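Local atomic coordinates of 2-methyl-aconitate isomerase (Shewanella oneidensis, PDB entry 5K87), a protein that catalyses the cis-trans isomerization of 2-methyl-aconitate in the 2-methylcitrate cycle, the route by which propionate is broken down. Residues F28-L31 with Q32-P35; P155-G159 with A160-T164; F198-N202 with L203-L207; T239-Q242 with D243-N246; T300-A303 with E304-D307. The protein carries 1 engineered substitution. All coordinates share one frame; numbering follows the deposited sequence. Where two conformers were deposited one is given.

Interaction 1 of 5, residues F28-L31 with Q32-P35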
loop_
_atom_site.group_PDB
_atom_site.type_symbol
_atom_site.label_atom_id
_atom_site.label_comp_id
_atom_site.label_asym_id
_atom_site.label_seq_id
_atom_site.Cartn_x
_atom_site.Cartn_y
_atom_site.Cartn_z
ATOM N N PHE A 28 0.671 2.359 -15.394
ATOM C CA PHE A 28 1.012 2.969 -16.678
ATOM C C PHE A 28 0.150 2.418 -17.799
ATOM O O PHE A 28 -0.051 1.200 -17.893
ATOM C CB PHE A 28 2.466 2.646 -17.025
ATOM C CG PHE A 28 3.468 3.396 -16.197
ATOM C CD1 PHE A 28 3.596 3.136 -14.847
ATOM C CD2 PHE A 28 4.286 4.358 -16.770
ATOM C CE1 PHE A 28 4.507 3.838 -14.071
ATOM C CE2 PHE A 28 5.217 5.059 -15.999
ATOM C CZ PHE A 28 5.314 4.798 -14.655
ATOM N N PHE A 29 -0.337 3.307 -18.658
ATOM C CA PHE A 29 -1.154 2.947 -19.808
ATOM C C PHE A 29 -0.619 3.602 -21.066
ATOM O O PHE A 29 -0.228 4.782 -21.051
ATOM C CB PHE A 29 -2.581 3.478 -19.647
ATOM C CG PHE A 29 -3.288 3.023 -18.402
ATOM C CD1 PHE A 29 -4.069 1.881 -18.409
ATOM C CD2 PHE A 29 -3.198 3.762 -17.235
ATOM C CE1 PHE A 29 -4.736 1.480 -17.263
ATOM C CE2 PHE A 29 -3.861 3.361 -16.089
ATOM C CZ PHE A 29 -4.631 2.222 -16.108
ATOM N N ARG A 30 -0.650 2.863 -22.170
ATOM C CA ARG A 30 -0.561 3.474 -23.488
ATOM C C ARG A 30 -1.920 4.048 -23.797
ATOM O O ARG A 30 -2.938 3.387 -23.568
ATOM C CB ARG A 30 -0.308 2.426 -24.563
ATOM C CG ARG A 30 1.079 1.869 -24.694
ATOM C CD ARG A 30 1.259 1.226 -26.087
ATOM N NE ARG A 30 0.191 0.272 -26.375
ATOM C CZ ARG A 30 0.114 -0.482 -27.467
ATOM N NH1 ARG A 30 1.054 -0.402 -28.401
ATOM N NH2 ARG A 30 -0.906 -1.318 -27.619
ATOM N N LEU A 31 -1.944 5.255 -24.343
ATOM C CA LEU A 31 -3.195 5.914 -24.689
ATOM C C LEU A 31 -4.113 5.016 -25.520
ATOM O O LEU A 31 -5.301 4.889 -25.229
ATOM C CB LEU A 31 -2.899 7.208 -25.441
ATOM C CG LEU A 31 -4.106 7.989 -25.953
ATOM C CD1 LEU A 31 -4.943 8.506 -24.791
ATOM C CD2 LEU A 31 -3.645 9.141 -26.827
ATOM N N GLN A 32 -3.550 4.371 -26.532
ATOM C CA GLN A 32 -4.353 3.545 -27.435
ATOM C C GLN A 32 -4.967 2.302 -26.781
ATOM O O GLN A 32 -5.876 1.688 -27.344
ATOM C CB GLN A 32 -3.550 3.146 -28.675
ATOM C CG GLN A 32 -2.482 2.111 -28.403
ATOM C CD GLN A 32 -1.489 1.978 -29.538
ATOM O OE1 GLN A 32 -1.690 1.193 -30.461
ATOM N NE2 GLN A 32 -0.404 2.744 -29.467
ATOM N N ASP A 33 -4.474 1.924 -25.607
ATOM C CA ASP A 33 -5.021 0.777 -24.886
ATOM C C ASP A 33 -6.239 1.143 -24.040
ATOM O O ASP A 33 -6.957 0.265 -23.566
ATOM C CB ASP A 33 -3.947 0.145 -24.004
ATOM C CG ASP A 33 -2.848 -0.524 -24.809
ATOM O OD1 ASP A 33 -3.135 -0.988 -25.936
ATOM O OD2 ASP A 33 -1.703 -0.602 -24.316
ATOM N N LEU A 34 -6.471 2.433 -23.842
ATOM C CA LEU A 34 -7.599 2.870 -23.024
ATOM C C LEU A 34 -8.907 2.713 -23.778
ATOM O O LEU A 34 -8.923 2.786 -25.008
ATOM C CB LEU A 34 -7.424 4.336 -22.635
ATOM C CG LEU A 34 -6.223 4.662 -21.744
ATOM C CD1 LEU A 34 -6.082 6.167 -21.567
ATOM C CD2 LEU A 34 -6.361 3.954 -20.397
ATOM N N PRO A 35 -10.009 2.504 -23.044
ATOM C CA PRO A 35 -11.323 2.551 -23.692
ATOM C C PRO A 35 -11.497 3.871 -24.443
ATOM O O PRO A 35 -10.965 4.895 -24.012
ATOM C CB PRO A 35 -12.299 2.478 -22.511
ATOM C CG PRO A 35 -11.534 1.789 -21.428
ATOM C CD PRO A 35 -10.106 2.229 -21.599
HETATM O O HOH W 1 -1.238 0.043 -21.686
#

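Interaction 2 of 5, residues P155-G159 with A160-T164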
loop_
_atom_site.group_PDB
_atom_site.type_symbol
_atom_site.label_atom_id
_atom_site.label_comp_id
_atom_site.label_asym_id
_atom_site.label_seq_id
_atom_site.Cartn_x
_atom_site.Cartn_y
_atom_site.Cartn_z
ATOM N N PRO A 155 19.190 2.567 -20.189
ATOM C CA PRO A 155 20.121 1.564 -20.717
ATOM C C PRO A 155 19.398 0.453 -21.469
ATOM O O PRO A 155 18.295 0.033 -21.083
ATOM C CB PRO A 155 20.801 1.023 -19.463
ATOM C CG PRO A 155 19.786 1.222 -18.370
ATOM C CD PRO A 155 19.078 2.509 -18.719
ATOM N N ILE A 156 20.033 -0.021 -22.538
ATOM C CA ILE A 156 19.483 -1.036 -23.428
ATOM C C ILE A 156 20.432 -2.232 -23.528
ATOM O O ILE A 156 21.644 -2.056 -23.689
ATOM C CB ILE A 156 19.298 -0.478 -24.855
ATOM C CG1 ILE A 156 18.434 0.792 -24.848
ATOM C CG2 ILE A 156 18.705 -1.538 -25.774
ATOM C CD1 ILE A 156 16.982 0.582 -24.420
ATOM N N THR A 157 19.884 -3.436 -23.425
ATOM C CA THR A 157 20.639 -4.669 -23.647
ATOM C C THR A 157 19.813 -5.578 -24.543
ATOM O O THR A 157 18.644 -5.835 -24.257
ATOM C CB THR A 157 20.928 -5.387 -22.326
ATOM O OG1 THR A 157 21.785 -4.572 -21.515
ATOM C CG2 THR A 157 21.594 -6.740 -22.581
ATOM N N ASP A 158 20.407 -6.041 -25.642
ATOM C CA ASP A 158 19.729 -6.956 -26.566
ATOM C C ASP A 158 18.390 -6.391 -27.035
ATOM O O ASP A 158 17.391 -7.109 -27.112
ATOM C CB ASP A 158 19.546 -8.345 -25.937
ATOM C CG ASP A 158 20.869 -9.027 -25.631
ATOM O OD1 ASP A 158 21.831 -8.819 -26.399
ATOM O OD2 ASP A 158 20.951 -9.763 -24.623
ATOM N N GLY A 159 18.381 -5.098 -27.339
ATOM C CA GLY A 159 17.207 -4.435 -27.868
ATOM C C GLY A 159 16.069 -4.219 -26.884
ATOM O O GLY A 159 14.980 -3.824 -27.289
ATOM N N ALA A 160 16.300 -4.488 -25.604
ATOM C CA ALA A 160 15.255 -4.291 -24.602
ATOM C C ALA A 160 15.808 -3.461 -23.461
ATOM O O ALA A 160 17.022 -3.378 -23.280
ATOM C CB ALA A 160 14.743 -5.625 -24.088
ATOM N N VAL A 161 14.919 -2.848 -22.685
ATOM C CA VAL A 161 15.343 -2.094 -21.519
ATOM C C VAL A 161 16.159 -2.987 -20.585
ATOM O O VAL A 161 15.770 -4.128 -20.293
ATOM C CB VAL A 161 14.134 -1.491 -20.777
ATOM C CG1 VAL A 161 14.570 -0.878 -19.452
ATOM C CG2 VAL A 161 13.425 -0.460 -21.660
ATOM N N GLN A 162 17.297 -2.469 -20.139
ATOM C CA GLN A 162 18.062 -3.100 -19.093
ATOM C C GLN A 162 17.507 -2.579 -17.766
ATOM O O GLN A 162 17.757 -1.435 -17.395
ATOM C CB GLN A 162 19.543 -2.745 -19.248
ATOM C CG GLN A 162 20.424 -3.215 -18.101
ATOM C CD GLN A 162 20.609 -4.725 -18.087
ATOM O OE1 GLN A 162 20.944 -5.327 -19.111
ATOM N NE2 GLN A 162 20.378 -5.341 -16.936
ATOM N N GLU A 163 16.728 -3.403 -17.074
ATOM C CA GLU A 163 16.070 -2.989 -15.836
ATOM C C GLU A 163 16.954 -3.210 -14.623
ATOM O O GLU A 163 17.013 -2.383 -13.716
ATOM C CB GLU A 163 14.791 -3.802 -15.625
ATOM C CG GLU A 163 13.762 -3.700 -16.710
ATOM C CD GLU A 163 12.475 -4.369 -16.273
ATOM O OE1 GLU A 163 12.395 -5.627 -16.276
ATOM O OE2 GLU A 163 11.540 -3.634 -15.862
ATOM N N THR A 164 17.629 -4.356 -14.602
ATOM C CA THR A 164 18.372 -4.795 -13.432
ATOM C C THR A 164 19.776 -4.201 -13.419
ATOM O O THR A 164 20.298 -3.807 -14.460
ATOM C CB THR A 164 18.473 -6.328 -13.407
ATOM O OG1 THR A 164 19.061 -6.774 -14.636
ATOM C CG2 THR A 164 17.083 -6.964 -13.265
HETATM O O HOH W 2 17.365 -6.182 -21.716
#

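Interaction 3 of 5, residues F198-N202 with L203-L207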
loop_
_atom_site.group_PDB
_atom_site.type_symbol
_atom_site.label_atom_id
_atom_site.label_comp_id
_atom_site.label_asym_id
_atom_site.label_seq_id
_atom_site.Cartn_x
_atom_site.Cartn_y
_atom_site.Cartn_z
ATOM N N PHE A 198 10.634 32.818 -9.699
ATOM C CA PHE A 198 10.214 33.373 -8.418
ATOM C C PHE A 198 8.986 34.250 -8.620
ATOM O O PHE A 198 9.114 35.436 -8.916
ATOM C CB PHE A 198 11.357 34.177 -7.794
ATOM C CG PHE A 198 12.568 33.349 -7.485
ATOM C CD1 PHE A 198 12.551 32.452 -6.430
ATOM C CD2 PHE A 198 13.717 33.442 -8.261
ATOM C CE1 PHE A 198 13.655 31.675 -6.141
ATOM C CE2 PHE A 198 14.829 32.662 -7.979
ATOM C CZ PHE A 198 14.794 31.772 -6.918
ATOM N N PRO A 199 7.785 33.668 -8.471
ATOM C CA PRO A 199 6.550 34.406 -8.777
ATOM C C PRO A 199 6.377 35.710 -7.997
ATOM O O PRO A 199 5.754 36.634 -8.520
ATOM C CB PRO A 199 5.436 33.406 -8.433
ATOM C CG PRO A 199 6.087 32.344 -7.620
ATOM C CD PRO A 199 7.512 32.278 -8.067
ATOM N N THR A 200 6.928 35.800 -6.790
ATOM C CA THR A 200 6.854 37.050 -6.029
ATOM C C THR A 200 7.921 38.056 -6.463
ATOM O O THR A 200 7.887 39.222 -6.064
ATOM C CB THR A 200 7.040 36.813 -4.527
ATOM O OG1 THR A 200 8.397 36.428 -4.279
ATOM C CG2 THR A 200 6.099 35.731 -4.028
ATOM N N GLY A 201 8.881 37.600 -7.258
ATOM C CA GLY A 201 9.988 38.440 -7.679
ATOM C C GLY A 201 11.106 38.521 -6.656
ATOM O O GLY A 201 12.115 39.196 -6.886
ATOM N N ASN A 202 10.932 37.832 -5.529
ATOM C CA ASN A 202 11.910 37.850 -4.442
ATOM C C ASN A 202 12.488 36.466 -4.178
ATOM O O ASN A 202 11.780 35.459 -4.291
ATOM C CB ASN A 202 11.265 38.371 -3.159
ATOM C CG ASN A 202 10.597 39.716 -3.352
ATOM O OD1 ASN A 202 11.170 40.622 -3.956
ATOM N ND2 ASN A 202 9.373 39.848 -2.852
ATOM N N LEU A 203 13.764 36.423 -3.808
ATOM C CA LEU A 203 14.433 35.172 -3.458
ATOM C C LEU A 203 13.896 34.636 -2.143
ATOM O O LEU A 203 13.770 33.423 -1.961
ATOM C CB LEU A 203 15.939 35.391 -3.331
ATOM C CG LEU A 203 16.652 35.844 -4.601
ATOM C CD1 LEU A 203 18.142 36.007 -4.348
ATOM C CD2 LEU A 203 16.389 34.848 -5.714
ATOM N N VAL A 204 13.615 35.546 -1.216
ATOM C CA VAL A 204 13.005 35.205 0.059
ATOM C C VAL A 204 11.865 36.178 0.315
ATOM O O VAL A 204 11.900 37.328 -0.125
ATOM C CB VAL A 204 14.014 35.257 1.231
ATOM C CG1 VAL A 204 15.193 34.320 0.972
ATOM C CG2 VAL A 204 14.491 36.681 1.479
ATOM N N ASP A 205 10.847 35.707 1.020
ATOM C CA ASP A 205 9.725 36.542 1.380
ATOM C C ASP A 205 9.400 36.299 2.832
ATOM O O ASP A 205 9.879 35.338 3.436
ATOM C CB ASP A 205 8.507 36.208 0.520
ATOM C CG ASP A 205 8.641 36.709 -0.900
ATOM O OD1 ASP A 205 8.443 37.922 -1.120
ATOM O OD2 ASP A 205 8.941 35.897 -1.800
ATOM N N VAL A 206 8.603 37.192 3.400
ATOM C CA VAL A 206 8.039 36.945 4.711
ATOM C C VAL A 206 6.591 36.551 4.501
ATOM O O VAL A 206 5.776 37.350 4.041
ATOM C CB VAL A 206 8.131 38.171 5.629
ATOM C CG1 VAL A 206 7.489 37.863 6.973
ATOM C CG2 VAL A 206 9.583 38.575 5.819
ATOM N N LEU A 207 6.274 35.307 4.833
ATOM C CA LEU A 207 4.931 34.791 4.647
ATOM C C LEU A 207 4.100 35.070 5.895
ATOM O O LEU A 207 4.326 34.473 6.946
ATOM C CB LEU A 207 4.993 33.293 4.350
ATOM C CG LEU A 207 3.824 32.615 3.641
ATOM C CD1 LEU A 207 3.345 33.419 2.436
ATOM C CD2 LEU A 207 4.241 31.209 3.225
HETATM O O HOH W 3 10.402 33.744 -2.510
#

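Interaction 4 of 5, residues T239-Q242 with D243-N246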
loop_
_atom_site.group_PDB
_atom_site.type_symbol
_atom_site.label_atom_id
_atom_site.label_comp_id
_atom_site.label_asym_id
_atom_site.label_seq_id
_atom_site.Cartn_x
_atom_site.Cartn_y
_atom_site.Cartn_z
ATOM N N THR A 239 15.449 16.901 10.850
ATOM C CA THR A 239 15.754 15.473 10.913
ATOM C C THR A 239 14.511 14.606 11.115
ATOM O O THR A 239 14.615 13.391 11.267
ATOM C CB THR A 239 16.755 15.136 12.039
ATOM O OG1 THR A 239 16.156 15.417 13.310
ATOM C CG2 THR A 239 18.049 15.927 11.875
ATOM N N GLU A 240 13.342 15.232 11.126
ATOM C CA GLU A 240 12.098 14.534 11.428
ATOM C C GLU A 240 11.813 13.394 10.458
ATOM O O GLU A 240 12.138 13.464 9.262
ATOM C CB GLU A 240 10.921 15.509 11.429
ATOM C CG GLU A 240 10.871 16.439 12.640
ATOM C CD GLU A 240 11.909 17.547 12.607
ATOM O OE1 GLU A 240 12.423 17.878 11.517
ATOM O OE2 GLU A 240 12.203 18.105 13.688
ATOM N N LEU A 241 11.203 12.345 10.991
ATOM C CA LEU A 241 10.715 11.221 10.195
ATOM C C LEU A 241 9.189 11.264 10.139
ATOM O O LEU A 241 8.565 12.067 10.827
ATOM C CB LEU A 241 11.203 9.906 10.794
ATOM C CG LEU A 241 12.725 9.774 10.867
ATOM C CD1 LEU A 241 13.113 8.412 11.426
ATOM C CD2 LEU A 241 13.342 10.001 9.495
ATOM N N GLN A 242 8.583 10.403 9.326
ATOM C CA GLN A 242 7.135 10.462 9.149
ATOM C C GLN A 242 6.372 10.378 10.466
ATOM O O GLN A 242 5.392 11.096 10.652
ATOM C CB GLN A 242 6.647 9.381 8.199
ATOM C CG GLN A 242 6.978 9.655 6.755
ATOM C CD GLN A 242 6.325 8.649 5.857
ATOM O OE1 GLN A 242 6.438 7.444 6.085
ATOM N NE2 GLN A 242 5.593 9.126 4.866
ATOM N N ASP A 243 6.826 9.528 11.381
ATOM C CA ASP A 243 6.106 9.335 12.645
ATOM C C ASP A 243 6.134 10.566 13.551
ATOM O O ASP A 243 5.342 10.663 14.492
ATOM C CB ASP A 243 6.622 8.110 13.402
ATOM C CG ASP A 243 6.303 6.806 12.692
ATOM O OD1 ASP A 243 5.335 6.776 11.900
ATOM O OD2 ASP A 243 7.020 5.809 12.928
ATOM N N ASP A 244 7.032 11.505 13.271
ATOM C CA ASP A 244 7.101 12.742 14.038
ATOM C C ASP A 244 6.030 13.734 13.615
ATOM O O ASP A 244 5.719 14.672 14.357
ATOM C CB ASP A 244 8.471 13.393 13.885
ATOM C CG ASP A 244 9.581 12.554 14.465
ATOM O OD1 ASP A 244 9.398 11.991 15.568
ATOM O OD2 ASP A 244 10.641 12.453 13.818
ATOM N N ILE A 245 5.471 13.546 12.423
ATOM C CA ILE A 245 4.549 14.531 11.854
ATOM C C ILE A 245 3.195 13.950 11.450
ATOM O O ILE A 245 2.157 14.583 11.656
ATOM C CB ILE A 245 5.215 15.299 10.673
ATOM C CG1 ILE A 245 6.307 16.226 11.231
ATOM C CG2 ILE A 245 4.196 16.094 9.867
ATOM C CD1 ILE A 245 7.144 16.939 10.186
ATOM N N ASN A 246 3.191 12.738 10.906
ATOM C CA ASN A 246 1.989 12.245 10.242
ATOM C C ASN A 246 0.863 11.785 11.158
ATOM O O ASN A 246 -0.255 11.585 10.696
ATOM C CB ASN A 246 2.332 11.215 9.174
ATOM C CG ASN A 246 2.976 11.852 7.969
ATOM O OD1 ASN A 246 2.961 13.075 7.833
ATOM N ND2 ASN A 246 3.543 11.036 7.084
#

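Interaction 5 of 5, residues T300-A303 with E304-D307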
loop_
_atom_site.group_PDB
_atom_site.type_symbol
_atom_site.label_atom_id
_atom_site.label_comp_id
_atom_site.label_asym_id
_atom_site.label_seq_id
_atom_site.Cartn_x
_atom_site.Cartn_y
_atom_site.Cartn_z
ATOM N N THR A 300 22.469 5.543 9.410
ATOM C CA THR A 300 22.866 6.880 9.810
ATOM C C THR A 300 23.206 7.731 8.598
ATOM O O THR A 300 23.986 7.325 7.737
ATOM C CB THR A 300 24.074 6.852 10.761
ATOM O OG1 THR A 300 23.729 6.121 11.943
ATOM C CG2 THR A 300 24.479 8.267 11.150
ATOM N N VAL A 301 22.592 8.909 8.528
ATOM C CA VAL A 301 23.006 9.932 7.588
ATOM C C VAL A 301 23.854 10.913 8.381
ATOM O O VAL A 301 23.355 11.587 9.273
ATOM C CB VAL A 301 21.787 10.666 6.996
ATOM C CG1 VAL A 301 22.232 11.772 6.056
ATOM C CG2 VAL A 301 20.879 9.685 6.262
ATOM N N ALA A 302 25.144 10.970 8.071
ATOM C CA ALA A 302 26.055 11.870 8.765
ATOM C C ALA A 302 25.914 13.291 8.228
ATOM O O ALA A 302 25.651 13.484 7.046
ATOM C CB ALA A 302 27.494 11.381 8.610
ATOM N N ALA A 303 26.102 14.286 9.089
ATOM C CA ALA A 303 26.035 15.676 8.652
ATOM C C ALA A 303 26.980 15.920 7.476
ATOM O O ALA A 303 26.647 16.641 6.537
ATOM C CB ALA A 303 26.358 16.613 9.805
ATOM N N GLU A 304 28.143 15.276 7.519
ATOM C CA GLU A 304 29.150 15.407 6.473
ATOM C C GLU A 304 28.702 14.819 5.138
ATOM O O GLU A 304 29.286 15.120 4.094
ATOM C CB GLU A 304 30.462 14.738 6.904
ATOM C CG GLU A 304 31.165 15.404 8.084
ATOM C CD GLU A 304 30.459 15.175 9.414
ATOM O OE1 GLU A 304 29.735 14.163 9.549
ATOM O OE2 GLU A 304 30.629 16.017 10.323
ATOM N N ASP A 305 27.672 13.976 5.172
ATOM C CA ASP A 305 27.186 13.321 3.959
ATOM C C ASP A 305 26.313 14.238 3.105
ATOM O O ASP A 305 26.069 13.943 1.936
ATOM C CB ASP A 305 26.372 12.067 4.292
ATOM C CG ASP A 305 27.199 10.967 4.933
ATOM O OD1 ASP A 305 28.443 10.987 4.809
ATOM O OD2 ASP A 305 26.586 10.069 5.553
ATOM N N VAL A 306 25.829 15.335 3.684
ATOM C CA VAL A 306 24.840 16.165 3.007
ATOM C C VAL A 306 25.189 17.641 3.055
ATOM O O VAL A 306 25.951 18.092 3.918
ATOM C CB VAL A 306 23.426 15.970 3.611
ATOM C CG1 VAL A 306 22.945 14.542 3.395
ATOM C CG2 VAL A 306 23.421 16.344 5.086
ATOM N N ASP A 307 24.620 18.391 2.121
ATOM C CA ASP A 307 24.761 19.838 2.084
ATOM C C ASP A 307 23.643 20.541 2.850
ATOM O O ASP A 307 23.795 21.691 3.262
ATOM C CB ASP A 307 24.783 20.328 0.636
ATOM C CG ASP A 307 25.963 19.792 -0.132
ATOM O OD1 ASP A 307 27.107 20.164 0.213
ATOM O OD2 ASP A 307 25.760 19.005 -1.077
HETATM O O HOH W 4 27.813 13.479 11.581
#

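Interaction 1 of 5, residues F28-L31 with Q32-P35
A local salt bridge between R30 and D33 spans the tight 3-10 turn that follows strand 24-30. The guanidinium of R30 meets the carboxylate of D33 side-on, with two nitrogens. R30 NE donates to D33 OD2 at 2.9 Å, and R30 NH2 donates to D33 OD1 at 2.8 Å. Both oxygens lie close to the guanidinium plane, and both bonds are fairly straight, at about 160°. The carboxylate itself is turned, its plane 45° from the guanidinium. OD1 is met on its syn side, while NE comes to OD2 from above the carboxylate plane. The R30 chain bends at chi3 (-52°), which brings NE and NH2 back over the turn. The Q32 amide stacks on one guanidinium face, nearly parallel to it, with Q32 CD 3.6 Å from R30 CZ. OD2 of D33 also accepts from a water, which in turn accepts from the backbone N of R30. The water adds a further link between the strand end and the turn. The turn itself is closed by two backbone bonds, D33 N to R30 O and L34 N to L31 O. On the buried side, L34 CD2 lies 3.7 Å from F29 CD1. The contact fits between several elements: L34 packs on L48 of helix 43-53 and I78 of strand 75-81, F29 on V14 and A16 of strand 12-21, and R30 on F119 of helix 113-122.

Interaction 2 of 5, residues P155-G159 with A160-T164
T157 and Q162 cross obliquely at the end of the hairpin of strands 148-157 and 160-161 and join through their polar ends. T157 OG1 donates to Q162 OE1 at 2.7 Å. The hydroxyl approaches in the plane of the amide carbonyl, on a lone pair. Q162 can reach it because a turn about its CB-CG bond (chi2 71°) swings the amide back along the hairpin. The other end of that amide is also held: NE2 of Q162 donates to T164 O at 2.9 Å and to F8 O of the second subunit. P155 lies nearly at right angles to Q162, with P155 CB 4.0 Å from Q162 CB. The backbone beneath is a type I' turn from T157 to A160. T157 and A160 form a hydrogen-bonded antiparallel pair, T157 N to A160 O at 2.9 Å and A160 N to T157 O at 3.0 Å. I156 and V161 form the next, non-hydrogen-bonded pair, and both pack on I121 of helix 113-122. Beyond it, Q162 N donates almost straight to P155 O at 2.9 Å. With both ends of the Q162 amide bonded, its flip is settled and its rotation restricted, which links the hairpin side chain of T157 to the dimer interface.

Interaction 3 of 5, residues F198-N202 with L203-L207
A type I beta turn from F198 to G201, overlapped by an ST turn that starts at T200, leads the chain into strand 205-209. D205, at the start of that strand, grips the turn with both carboxylate oxygens. T200 OG1 donates to D205 OD2 at 2.6 Å, and N202 ND2 donates to D205 OD1 at 2.8 Å. Both donors approach on the syn side of their oxygen and lie near the carboxylate plane. The amide of N202 is turned 55° from the carboxylate, and D205 OD1 lies close to the amide plane. T200 OG1 sits between its own backbone N and carbonyl carbon (chi1 69°). From there it can accept from N202 N at 3.2 Å, the bond that defines the ST turn, while its own proton goes to D205. The hydroxyl is therefore used in both directions. A water donates to OD2 of D205 and to N202 O, a further link from the carboxylate to the turn. The beta turn is closed by G201 N donating to F198 O at 2.7 Å. G201, the last residue of that turn, has a positive phi. Strand 205-209 then pairs antiparallel with strand 213-221, where D205 shares backbone bonds with A217. R265 of helix 249-266 touches both T200 and D205. On the apolar side, L203 CD2 makes a CH-pi contact over one face of the F198 ring, 3.8 Å from its centroid and displaced toward the rim. F198 and L203 both pack on I336, and F198 also meets I220 of strand 213-221.

Interaction 4 of 5, residues T239-Q242 with D243-N246
D244 reaches back to L241, where D244 OD2 accepts from L241 N at 2.9 Å. The N-H points almost straight at the oxygen (172°). It meets OD2 on the anti side, somewhat out of the carboxylate plane. With CG of D244 set beside its own backbone N (chi1 -65°), the carboxylate hangs back over the start of the turn. The reverse bond runs from D244 N to L241 O at 2.9 Å, so the two residues are tied twice. D244 CB also passes 4.1 Å from E240 CB, and the two side chains cross at about a right angle. Next in the turn, Q242 O takes two donors, I245 N at 3.0 Å and N246 N at 2.8 Å. The carboxylate of E240 turns away and accepts from the backbone N of T237 and of G238. I245 is buried and packs on F286 of strand 283-288 and L252 of helix 249-266.

The side chains of Q242 and N246 lie near each other, with their amide planes 66° apart, but their polar ends are engaged elsewhere. Q242 NE2 donates to L318 O, and N246 OD1 accepts from L318 N. Together they hold the backbone of L318, next to the substrate-binding residue H319. Q242 OE1 accepts from K61 of the second subunit. The side chain of Q242 comes within about 4 Å of the bound malonate. The arrangement is a short, weakly bonded helical turn whose start is tied by the D244 carboxylate to L241 N, at the edge of the substrate site.

Interaction 5 of 5, residues T300-A303 with E304-D307
A302 and D305 form the close part of this contact. A302 N donates to D305 OD2 at 3.0 Å, and D305 N returns a bond to A302 O at 2.8 Å. The N-H of A302 comes from well above the carboxylate plane, 55° out of it. The A302 methyl lies against the same carboxylate, A302 CB 3.4 Å from D305 OD2. D305 CG points away from its carbonyl carbon (chi1 -66°), which turns the carboxylate toward A302. A second turn bond, V306 N to A303 O, is longer at 3.2 Å. V301 and V306 are buried, and their side chains cross at about a right angle. V301 CG1 lies 3.9 Å from V306 CG1, and both side chains pack on T361 of strand 360-371. The solvent side is looser. A kink about the CB-CG bond of E304 (chi2 72°) folds OE1 back toward A302 and A303. Its link to the backbone runs through a water that accepts from A303 N and donates to E304 OE1. This is a 3-10 turn with an aspartate closing back on the residue three before it. It joins strand 300-301, part of a small two-stranded sheet, to strand 308-314.

All five contacts are local turns, and they follow one another along the chain from interaction 1 to interaction 5. Interactions 1 and 2 lie 23 Å apart between centres. Both pack on helix 113-122: R30 touches F119, and I156 and V161 touch I121. Interaction 3 lies on the opposite side of the chain's centre from both, about 41 and 44 Å away between centres, but shares helix 249-266 with interaction 4. Interactions 4 and 5 are the nearest pair, 18 Å between centres. T239 and L241 of interaction 4 touch strand 308-314, and interaction 5 leads into it along the chain. Interaction 4 borders the malonate site. Interactions 2 and 4 also reach the second subunit, so turns from two separate regions take part in the homodimer.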